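Local coordinates for protein putative glucoamylase (Bacteroides uniformis, PDB 4GL3) that is a putative glucoamylase of the six-hairpin glycosidase clan that probably hydrolyses glycosidic bonds in carbohydrates, at residues A[63-68]-A[394-399]; A[137-142]-A[400-405]. All coordinates share one frame; numbering follows the deposited sequence.

Interaction 1: residues A[63-68]-A[394-399]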
loop_
_atom_site.group_PDB
_atom_site.type_symbol
_atom_site.label_atom_id
_atom_site.label_comp_id
_atom_site.label_asym_id
_atom_site.label_seq_id
_atom_site.Cartn_x
_atom_site.Cartn_y
_atom_site.Cartn_z
ATOM N N ALA A 63 7.168 5.984 4.688
ATOM C CA ALA A 63 8.571 6.010 4.278
ATOM C C ALA A 63 9.362 7.078 5.030
ATOM O O ALA A 63 10.524 6.856 5.409
ATOM C CB ALA A 63 8.698 6.202 2.765
ATOM N N ILE A 64 8.754 8.232 5.287
ATOM C CA ILE A 64 9.438 9.256 6.061
ATOM C C ILE A 64 9.782 8.747 7.491
ATOM O O ILE A 64 10.908 8.951 7.984
ATOM C CB ILE A 64 8.660 10.566 6.122
ATOM C CG1 ILE A 64 8.690 11.217 4.736
ATOM C CG2 ILE A 64 9.246 11.516 7.171
ATOM C CD1 ILE A 64 7.584 12.225 4.523
ATOM N N ILE A 65 8.837 8.081 8.141
ATOM C CA ILE A 65 9.070 7.534 9.483
ATOM C C ILE A 65 10.214 6.496 9.455
ATOM O O ILE A 65 11.124 6.549 10.306
ATOM C CB ILE A 65 7.798 6.913 10.098
ATOM C CG1 ILE A 65 6.651 7.964 10.153
ATOM C CG2 ILE A 65 8.106 6.364 11.502
ATOM C CD1 ILE A 65 5.263 7.327 10.317
ATOM N N VAL A 66 10.205 5.614 8.447
ATOM C CA VAL A 66 11.286 4.631 8.241
ATOM C C VAL A 66 12.631 5.350 8.089
ATOM O O VAL A 66 13.622 5.026 8.746
ATOM C CB VAL A 66 10.999 3.715 7.025
ATOM C CG1 VAL A 66 12.187 2.796 6.693
ATOM C CG2 VAL A 66 9.732 2.870 7.264
ATOM N N GLY A 67 12.631 6.387 7.267
ATOM C CA GLY A 67 13.848 7.183 7.008
ATOM C C GLY A 67 14.437 7.880 8.223
ATOM O O GLY A 67 15.666 7.957 8.354
ATOM N N ILE A 68 13.579 8.377 9.115
ATOM C CA ILE A 68 14.062 8.963 10.358
ATOM C C ILE A 68 14.748 7.886 11.203
ATOM O O ILE A 68 15.859 8.083 11.675
ATOM C CB ILE A 68 12.949 9.600 11.219
ATOM C CG1 ILE A 68 12.324 10.814 10.514
ATOM C CG2 ILE A 68 13.526 10.017 12.563
ATOM C CD1 ILE A 68 10.991 11.265 11.108
ATOM N N GLY A 394 9.389 -4.322 12.706
ATOM C CA GLY A 394 7.958 -4.139 12.934
ATOM C C GLY A 394 7.542 -2.686 13.192
ATOM O O GLY A 394 6.453 -2.454 13.704
ATOM N N LEU A 395 8.392 -1.722 12.804
ATOM C CA LEU A 395 8.218 -0.303 13.085
ATOM C C LEU A 395 6.825 0.237 12.772
ATOM O O LEU A 395 6.181 0.812 13.670
ATOM C CB LEU A 395 9.235 0.550 12.303
ATOM C CG LEU A 395 9.150 2.064 12.553
ATOM C CD1 LEU A 395 9.533 2.414 14.018
ATOM C CD2 LEU A 395 10.067 2.825 11.588
ATOM N N ILE A 396 6.351 0.091 11.527
ATOM C CA ILE A 396 5.103 0.780 11.138
ATOM C C ILE A 396 3.881 0.049 11.708
ATOM O O ILE A 396 2.923 0.675 12.159
ATOM C CB ILE A 396 5.007 0.973 9.608
ATOM C CG1 ILE A 396 6.213 1.780 9.086
ATOM C CG2 ILE A 396 3.686 1.632 9.207
ATOM C CD1 ILE A 396 6.515 3.080 9.802
ATOM N N TRP A 397 3.948 -1.284 11.710
ATOM C CA TRP A 397 2.979 -2.115 12.418
ATOM C C TRP A 397 2.796 -1.720 13.874
ATOM O O TRP A 397 1.691 -1.540 14.334
ATOM C CB TRP A 397 3.419 -3.570 12.406
ATOM C CG TRP A 397 3.246 -4.262 11.099
ATOM C CD1 TRP A 397 2.353 -3.970 10.114
ATOM C CD2 TRP A 397 3.958 -5.432 10.660
ATOM N NE1 TRP A 397 2.497 -4.844 9.066
ATOM C CE2 TRP A 397 3.454 -5.774 9.391
ATOM C CE3 TRP A 397 4.991 -6.188 11.203
ATOM C CZ2 TRP A 397 3.939 -6.873 8.658
ATOM C CZ3 TRP A 397 5.462 -7.285 10.489
ATOM C CH2 TRP A 397 4.932 -7.609 9.225
ATOM N N LYS A 398 3.864 -1.567 14.621
ATOM C CA LYS A 398 3.697 -1.183 16.032
ATOM C C LYS A 398 3.016 0.174 16.185
ATOM O O LYS A 398 2.184 0.343 17.059
ATOM C CB LYS A 398 5.021 -1.181 16.792
ATOM C CG LYS A 398 5.614 -2.569 16.997
ATOM C CD LYS A 398 6.936 -2.495 17.793
ATOM C CE LYS A 398 7.989 -3.462 17.272
ATOM N NZ LYS A 398 7.677 -4.889 17.565
ATOM N N LEU A 399 3.370 1.135 15.344
ATOM C CA LEU A 399 2.788 2.469 15.454
ATOM C C LEU A 399 1.272 2.421 15.180
ATOM O O LEU A 399 0.458 2.891 15.993
ATOM C CB LEU A 399 3.508 3.436 14.489
ATOM C CG LEU A 399 4.950 3.744 14.873
ATOM C CD1 LEU A 399 5.683 4.312 13.682
ATOM C CD2 LEU A 399 5.033 4.648 16.113
#
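L395, in the first turn of helix 395-401, points at helix 54-69 and sets its CD2 methyl beside the backbone of V66, 4.0 Å from V66 CA. With CG anti to the backbone N (chi1 -179°), the isobutyl group is carried straight out to that helix, and the same CD2 also meets I65 CG2. I396 reaches in from the flank. Its CG1 is anti to the carbonyl carbon (chi1 -58°), and I396 CD1 lies 4.0 Å from I65 CG2 and 4.1 Å from V66 CG2. Its chain crosses that of V66 at about a right angle, so CG1 as well as CD1 lies against the valine methyl. The putative glucoamylase belongs to the six-hairpin clan, for which a toroid of paired helices is the expected catalytic fold; in this protein, helices 54-69 and 395-401 meet steeply, the local axes 10.8 Å apart with their directions at 116°, and the contact is wholly apolar, with no hydrogen bond across it. One turn on from L395, L399 sends CD1 to I65 CG2 at 3.9 Å, the two side chains running past each other in opposite directions. I65 CG2 therefore touches a methyl from each of L395, I396 and L399. Y140 of helix 124-140 also packs on I65 and L399, and E389 of helix 378-393 on V66 and L395.

Interaction 2: residues A[137-142]-A[400-405]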
loop_
_atom_site.group_PDB
_atom_site.type_symbol
_atom_site.label_atom_id
_atom_site.label_comp_id
_atom_site.label_asym_id
_atom_site.label_seq_id
_atom_site.Cartn_x
_atom_site.Cartn_y
_atom_site.Cartn_z
ATOM N N ALA A 137 1.792 8.042 11.723
ATOM C CA ALA A 137 2.537 9.288 12.033
ATOM C C ALA A 137 2.045 9.941 13.327
ATOM O O ALA A 137 2.845 10.396 14.136
ATOM C CB ALA A 137 2.475 10.267 10.855
ATOM N N HIS A 138 0.727 9.962 13.545
ATOM C CA HIS A 138 0.150 10.444 14.815
ATOM C C HIS A 138 0.756 9.736 16.045
ATOM O O HIS A 138 1.003 10.346 17.054
ATOM C CB HIS A 138 -1.399 10.277 14.822
ATOM C CG HIS A 138 -2.066 10.881 16.015
ATOM N ND1 HIS A 138 -2.205 10.203 17.211
ATOM C CD2 HIS A 138 -2.639 12.098 16.202
ATOM C CE1 HIS A 138 -2.798 10.992 18.098
ATOM N NE2 HIS A 138 -3.075 12.149 17.515
ATOM N N GLN A 139 0.994 8.448 15.928
ATOM C CA GLN A 139 1.538 7.654 17.014
ATOM C C GLN A 139 3.044 7.738 17.111
ATOM O O GLN A 139 3.604 7.325 18.130
ATOM C CB GLN A 139 1.103 6.181 16.866
ATOM C CG GLN A 139 -0.415 6.028 16.907
ATOM C CD GLN A 139 -1.025 6.499 18.220
ATOM O OE1 GLN A 139 -1.596 7.599 18.305
ATOM N NE2 GLN A 139 -0.857 5.695 19.272
ATOM N N TYR A 140 3.714 8.270 16.086
ATOM C CA TYR A 140 5.196 8.383 16.110
ATOM C C TYR A 140 5.686 9.751 16.591
ATOM O O TYR A 140 6.613 9.839 17.394
ATOM C CB TYR A 140 5.755 8.171 14.699
ATOM C CG TYR A 140 7.275 8.260 14.624
ATOM C CD1 TYR A 140 8.084 7.221 15.103
ATOM C CD2 TYR A 140 7.900 9.369 14.071
ATOM C CE1 TYR A 140 9.467 7.287 15.021
ATOM C CE2 TYR A 140 9.280 9.450 14.001
ATOM C CZ TYR A 140 10.051 8.399 14.469
ATOM O OH TYR A 140 11.380 8.498 14.408
ATOM N N PHE A 141 5.086 10.827 16.068
ATOM C CA PHE A 141 5.493 12.217 16.411
ATOM C C PHE A 141 4.897 12.719 17.722
ATOM O O PHE A 141 4.047 13.618 17.722
ATOM C CB PHE A 141 5.152 13.175 15.264
ATOM C CG PHE A 141 5.937 12.902 14.022
ATOM C CD1 PHE A 141 7.250 13.295 13.928
ATOM C CD2 PHE A 141 5.385 12.205 12.991
ATOM C CE1 PHE A 141 7.999 13.004 12.809
ATOM C CE2 PHE A 141 6.103 11.932 11.848
ATOM C CZ PHE A 141 7.416 12.359 11.757
ATOM N N THR A 142 5.396 12.155 18.823
ATOM C CA THR A 142 4.813 12.310 20.152
ATOM C C THR A 142 5.528 13.333 21.023
ATOM O O THR A 142 5.169 13.494 22.171
ATOM C CB THR A 142 4.836 10.953 20.904
ATOM O OG1 THR A 142 6.177 10.510 20.974
ATOM C CG2 THR A 142 4.070 9.889 20.169
ATOM N N PHE A 400 0.900 1.867 14.024
ATOM C CA PHE A 400 -0.489 1.854 13.589
ATOM C C PHE A 400 -1.359 1.055 14.571
ATOM O O PHE A 400 -2.421 1.517 14.961
ATOM C CB PHE A 400 -0.607 1.302 12.174
ATOM C CG PHE A 400 -2.011 1.286 11.639
ATOM C CD1 PHE A 400 -2.545 2.422 11.027
ATOM C CD2 PHE A 400 -2.789 0.133 11.696
ATOM C CE1 PHE A 400 -3.828 2.417 10.531
ATOM C CE2 PHE A 400 -4.082 0.134 11.178
ATOM C CZ PHE A 400 -4.601 1.277 10.619
HETATM N N MSE A 401 -0.901 -0.139 14.967
HETATM C CA MSE A 401 -1.699 -1.010 15.819
HETATM C C MSE A 401 -1.837 -0.421 17.237
HETATM O O MSE A 401 -2.727 -0.838 17.998
HETATM C CB MSE A 401 -1.088 -2.406 15.899
HETATM C CG MSE A 401 -1.055 -3.153 14.587
HETATM SE SE MSE A 401 -2.824 -3.516 13.862
HETATM C CE MSE A 401 -3.276 -5.112 14.829
ATOM N N SER A 402 -0.977 0.546 17.593
ATOM C CA SER A 402 -1.095 1.226 18.872
ATOM C C SER A 402 -2.208 2.264 18.906
ATOM O O SER A 402 -2.504 2.775 19.971
ATOM C CB SER A 402 0.229 1.923 19.294
ATOM O OG SER A 402 0.377 3.164 18.576
ATOM N N HIS A 403 -2.773 2.657 17.775
ATOM C CA HIS A 403 -3.766 3.728 17.793
ATOM C C HIS A 403 -5.086 3.253 18.453
ATOM O O HIS A 403 -5.659 2.264 18.032
ATOM C CB HIS A 403 -4.050 4.221 16.381
ATOM C CG HIS A 403 -4.761 5.539 16.349
ATOM N ND1 HIS A 403 -6.103 5.675 16.655
ATOM C CD2 HIS A 403 -4.313 6.784 16.057
ATOM C CE1 HIS A 403 -6.447 6.948 16.548
ATOM N NE2 HIS A 403 -5.381 7.641 16.185
ATOM N N PRO A 404 -5.557 3.952 19.482
ATOM C CA PRO A 404 -6.719 3.452 20.198
ATOM C C PRO A 404 -8.020 3.336 19.383
ATOM O O PRO A 404 -8.871 2.525 19.734
ATOM C CB PRO A 404 -6.902 4.464 21.334
ATOM C CG PRO A 404 -6.273 5.714 20.833
ATOM C CD PRO A 404 -5.061 5.204 20.077
ATOM N N ASP A 405 -8.200 4.139 18.348
ATOM C CA ASP A 405 -9.386 3.987 17.510
ATOM C C ASP A 405 -9.259 2.707 16.623
ATOM O O ASP A 405 -10.255 1.995 16.409
ATOM C CB ASP A 405 -9.636 5.219 16.644
ATOM C CG ASP A 405 -10.123 6.431 17.424
ATOM O OD1 ASP A 405 -10.759 6.285 18.469
ATOM O OD2 ASP A 405 -9.864 7.548 16.949
#
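Q139, in the last turn of helix 124-140, faces H403 at the junction of helices 395-401 and 404-412, their CA atoms 6.6 Å apart. The glutamine chain is bent at chi2 (-61°), which turns the amide toward S402 and H403. Q139 NE2 donates to S402 OG at 2.9 Å in a nearly straight bond, with the N-H...O angle 168° and the hydroxyl oxygen lying close to the amide plane. S402 OG gives its own proton to L399 O, a carbonyl that can only accept, and therefore takes the amide N-H as acceptor; the hydroxyl thus links the amide to the backbone of the preceding helix. This puts the amide oxygen toward its own helix, where H138 ND1 donates to Q139 OE1 at 2.9 Å, with OE1 in the plane of the imidazole and the nitrogen in the plane of the carbonyl, consistent with a proton on ND1. In the helical toroid expected for the six-hairpin clan, this contact joins the C-terminal end of one helix to the junction between two others near the surface. H403 is the N-cap of helix 404-412, its ND1 accepting from D405 N at 3.1 Å. On the other side of the ring from ND1, H403 CD2 lies 3.6 Å from Q139 OE1. The ring plane is turned 61° from the amide. The H138 and H403 rings meet obliquely, centroids 5.6 Å apart, while W159 of helix 146-161 packs edge-to-face with H403. P404 adds a peripheral contact, its CD 4.3 Å from Q139 NE2.

From the N terminus, the chain first passes through 63-68 on helix 54-69 and then 137-142 at the end of helix 124-140. Much later it returns through 394-399 and, without a break, 400-405. Interaction 1 closes a loop across the 325 residues between its segments, and interaction 2 one across 257; the segments alternate, so the two loops cross. Interaction 1 joins helix 54-69 to helix 395-401, and interaction 2 joins the C-terminal end of helix 124-140 to the junction with helix 404-412. The contact centres are about 11 Å apart, and Y140 of segment 137-142 packs against both segments of interaction 1, so the two contacts adjoin. Interaction 1 is buried, whereas interaction 2 lies at the surface.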